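Local coordinates for 14-3-3 protein (Cryptosporidium parvum, PDB 3EFZ), which probably binds phosphoserine-containing partner proteins, as 14-3-3 proteins do, and so takes part in cell regulation and signalling, at residues Asp177-Glu182 with Ala197-Tyr202. Sequence-based numbering, arbitrary orientation.
Sequences DALQRE and ATILNY
L179 and T198 form the CA pair of 177-182 and 197-202 that lies nearest across the contact, 6.7 Å apart, and L179 illustrates how one branched side chain can serve several neighbours at once. Both L179 methyls are used. CD1 reaches the Y202 ring obliquely, 3.5 Å from CD2 of Y202, while CD2 lies 3.6 Å from CD1 of I199, and the leucine crosses each of these two side chains at roughly a right angle. Against T198 it slides past in the opposite sense, CG of L179 packing 3.8 Å from CG2 of T198. That methyl stands anti to the threonine's backbone N, whereas OG1 is turned back beside it (chi1 -46°), dividing the residue into an apolar branch for L179 and A178 and a polar one for E182. The carboxylate of E182, on a chain bent at chi2, comes from the opposite direction and sets both oxygens near OG1 of T198, OE2 at 2.9 Å and OE1 at 3.2 Å. The same hydroxyl is hydrogen-bonded to the carbonyl O of L194, one turn earlier. Y202 is held at its far end by a hydrogen bond between its OH and OE2 of E176, on the same helix as L179, and its ring meets K206 in a cation-pi contact and, edge-to-face, F219 of helix 213-228, which also touches L179 and I199, adding a third helix to the apolar cluster. The short segments run 10.0 Å apart at 157°, a splayed antiparallel pairing that joins helix 161-185 to helix 193-207. Y202 lies about 8 Å, side chain to side chain, from R153, predicted to contact phosphoserine. This buried packing belongs to the all-helical antiparallel array of the 14-3-3 fold.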
ATOM      1  N   ASP B 177       9.851  25.682   3.476  1.00 35.90           N
ATOM      2  CA  ASP B 177      10.537  25.455   4.755  1.00 36.90           C
ATOM      3  C   ASP B 177      11.572  24.337   4.627  1.00 36.10           C
ATOM      4  O   ASP B 177      12.731  24.506   5.006  1.00 36.36           O
ATOM      5  CB  ASP B 177       9.518  25.154   5.884  1.00 37.16           C
ATOM      6  CG  ASP B 177      10.173  25.011   7.262  1.00 39.44           C
ATOM      7  OD1 ASP B 177       9.527  24.448   8.170  1.00 40.62           O
ATOM      8  OD2 ASP B 177      11.324  25.462   7.446  1.00 41.69           O
ATOM      9  N   ALA B 178      11.150  23.218   4.055  1.00 35.96           N
ATOM     10  CA  ALA B 178      12.035  22.080   3.773  1.00 36.17           C
ATOM     11  C   ALA B 178      13.192  22.470   2.836  1.00 36.18           C
ATOM     12  O   ALA B 178      14.345  22.161   3.114  1.00 36.03           O
ATOM     13  CB  ALA B 178      11.231  20.915   3.194  1.00 35.19           C
ATOM     14  N   LEU B 179      12.882  23.162   1.740  1.00 36.86           N
ATOM     15  CA  LEU B 179      13.919  23.705   0.839  1.00 36.96           C
ATOM     16  C   LEU B 179      14.938  24.614   1.537  1.00 37.22           C
ATOM     17  O   LEU B 179      16.152  24.477   1.307  1.00 37.41           O
ATOM     18  CB  LEU B 179      13.292  24.444  -0.359  1.00 36.69           C
ATOM     19  CG  LEU B 179      12.586  23.623  -1.445  1.00 37.05           C
ATOM     20  CD1 LEU B 179      11.734  24.524  -2.359  1.00 36.25           C
ATOM     21  CD2 LEU B 179      13.574  22.819  -2.259  1.00 35.84           C
ATOM     22  N   GLN B 180      14.453  25.537   2.372  1.00 37.42           N
ATOM     23  CA  GLN B 180      15.336  26.429   3.130  1.00 38.24           C
ATOM     24  C   GLN B 180      16.245  25.648   4.091  1.00 37.93           C
ATOM     25  O   GLN B 180      17.439  25.949   4.207  1.00 38.44           O
ATOM     26  CB  GLN B 180      14.546  27.524   3.869  1.00 38.27           C
ATOM     27  CG  GLN B 180      15.397  28.440   4.789  1.00 41.90           C
ATOM     28  CD  GLN B 180      16.707  28.901   4.138  1.00 46.19           C
ATOM     29  OE1 GLN B 180      16.712  29.609   3.124  1.00 48.19           O
ATOM     30  NE2 GLN B 180      17.830  28.490   4.724  1.00 48.29           N
ATOM     31  N   ARG B 181      15.685  24.652   4.770  1.00 37.43           N
ATOM     32  CA  ARG B 181      16.480  23.780   5.636  1.00 37.58           C
ATOM     33  C   ARG B 181      17.520  22.983   4.842  1.00 37.39           C
ATOM     34  O   ARG B 181      18.675  22.872   5.257  1.00 37.55           O
ATOM     35  CB  ARG B 181      15.572  22.840   6.427  1.00 37.59           C
ATOM     36  CG  ARG B 181      14.796  23.506   7.538  1.00 37.36           C
ATOM     37  CD  ARG B 181      13.699  22.549   7.995  1.00 38.84           C
ATOM     38  NE  ARG B 181      12.895  23.073   9.096  1.00 37.79           N
ATOM     39  CZ  ARG B 181      13.079  22.767  10.379  1.00 39.22           C
ATOM     40  NH1 ARG B 181      14.077  21.963  10.773  1.00 36.06           N
ATOM     41  NH2 ARG B 181      12.267  23.289  11.282  1.00 39.93           N
ATOM     42  N   GLU B 182      17.120  22.452   3.689  1.00 37.20           N
ATOM     43  CA  GLU B 182      18.071  21.789   2.776  1.00 37.55           C
ATOM     44  C   GLU B 182      19.212  22.703   2.298  1.00 37.56           C
ATOM     45  O   GLU B 182      20.370  22.288   2.297  1.00 37.23           O
ATOM     46  CB  GLU B 182      17.337  21.127   1.603  1.00 36.96           C
ATOM     47  CG  GLU B 182      16.462  19.948   2.077  1.00 37.69           C
ATOM     48  CD  GLU B 182      15.199  19.746   1.256  1.00 37.05           C
ATOM     49  OE1 GLU B 182      15.056  20.400   0.203  1.00 36.61           O
ATOM     50  OE2 GLU B 182      14.346  18.935   1.677  1.00 36.61           O
ATOM     51  N   ALA B 197      14.316  16.062  -4.745  1.00 34.54           N
ATOM     52  CA  ALA B 197      12.999  15.447  -4.556  1.00 34.29           C
ATOM     53  C   ALA B 197      12.022  16.497  -4.073  1.00 34.34           C
ATOM     54  O   ALA B 197      10.826  16.454  -4.393  1.00 34.82           O
ATOM     55  CB  ALA B 197      13.059  14.275  -3.565  1.00 34.16           C
ATOM     56  N   THR B 198      12.533  17.439  -3.288  1.00 34.05           N
ATOM     57  CA  THR B 198      11.713  18.512  -2.759  1.00 33.85           C
ATOM     58  C   THR B 198      11.338  19.515  -3.843  1.00 34.49           C
ATOM     59  O   THR B 198      10.178  19.916  -3.934  1.00 34.99           O
ATOM     60  CB  THR B 198      12.384  19.194  -1.542  1.00 34.67           C
ATOM     61  OG1 THR B 198      12.884  18.177  -0.650  1.00 33.80           O
ATOM     62  CG2 THR B 198      11.369  20.066  -0.794  1.00 33.02           C
ATOM     63  N   ILE B 199      12.325  19.905  -4.653  1.00 34.34           N
ATOM     64  CA  ILE B 199      12.115  20.717  -5.853  1.00 34.56           C
ATOM     65  C   ILE B 199      11.038  20.109  -6.755  1.00 35.02           C
ATOM     66  O   ILE B 199      10.148  20.824  -7.229  1.00 35.68           O
ATOM     67  CB  ILE B 199      13.457  20.896  -6.652  1.00 34.09           C
ATOM     68  CG1 ILE B 199      14.515  21.642  -5.811  1.00 34.39           C
ATOM     69  CG2 ILE B 199      13.223  21.557  -8.047  1.00 33.42           C
ATOM     70  CD1 ILE B 199      14.328  23.177  -5.723  1.00 35.30           C
ATOM     71  N   LEU B 200      11.131  18.797  -6.984  1.00 35.67           N
ATOM     72  CA  LEU B 200      10.236  18.081  -7.892  1.00 36.25           C
ATOM     73  C   LEU B 200       8.788  18.094  -7.426  1.00 36.64           C
ATOM     74  O   LEU B 200       7.892  18.347  -8.229  1.00 36.75           O
ATOM     75  CB  LEU B 200      10.693  16.628  -8.125  1.00 35.95           C
ATOM     76  CG  LEU B 200       9.765  15.740  -8.993  1.00 36.65           C
ATOM     77  CD1 LEU B 200       9.710  16.196 -10.455  1.00 34.85           C
ATOM     78  CD2 LEU B 200      10.131  14.249  -8.915  1.00 36.91           C
ATOM     79  N   ASN B 201       8.560  17.810  -6.142  1.00 37.14           N
ATOM     80  CA  ASN B 201       7.212  17.838  -5.591  1.00 37.72           C
ATOM     81  C   ASN B 201       6.595  19.246  -5.553  1.00 37.91           C
ATOM     82  O   ASN B 201       5.394  19.413  -5.826  1.00 38.52           O
ATOM     83  CB  ASN B 201       7.184  17.134  -4.236  1.00 38.05           C
ATOM     84  CG  ASN B 201       7.295  15.614  -4.376  1.00 37.89           C
ATOM     85  OD1 ASN B 201       7.703  15.103  -5.415  1.00 37.57           O
ATOM     86  ND2 ASN B 201       6.952  14.899  -3.329  1.00 40.60           N
ATOM     87  N   TYR B 202       7.426  20.242  -5.257  1.00 37.55           N
ATOM     88  CA  TYR B 202       7.016  21.651  -5.310  1.00 38.40           C
ATOM     89  C   TYR B 202       6.698  22.050  -6.740  1.00 38.26           C
ATOM     90  O   TYR B 202       5.715  22.742  -6.971  1.00 38.58           O
ATOM     91  CB  TYR B 202       8.104  22.561  -4.720  1.00 38.25           C
ATOM     92  CG  TYR B 202       7.696  24.001  -4.394  1.00 38.75           C
ATOM     93  CD1 TYR B 202       6.356  24.402  -4.378  1.00 38.34           C
ATOM     94  CD2 TYR B 202       8.660  24.941  -4.064  1.00 37.32           C
ATOM     95  CE1 TYR B 202       5.995  25.709  -4.069  1.00 37.52           C
ATOM     96  CE2 TYR B 202       8.311  26.255  -3.751  1.00 39.93           C
ATOM     97  CZ  TYR B 202       6.973  26.628  -3.755  1.00 38.89           C
ATOM     98  OH  TYR B 202       6.629  27.928  -3.439  1.00 39.83           O
TER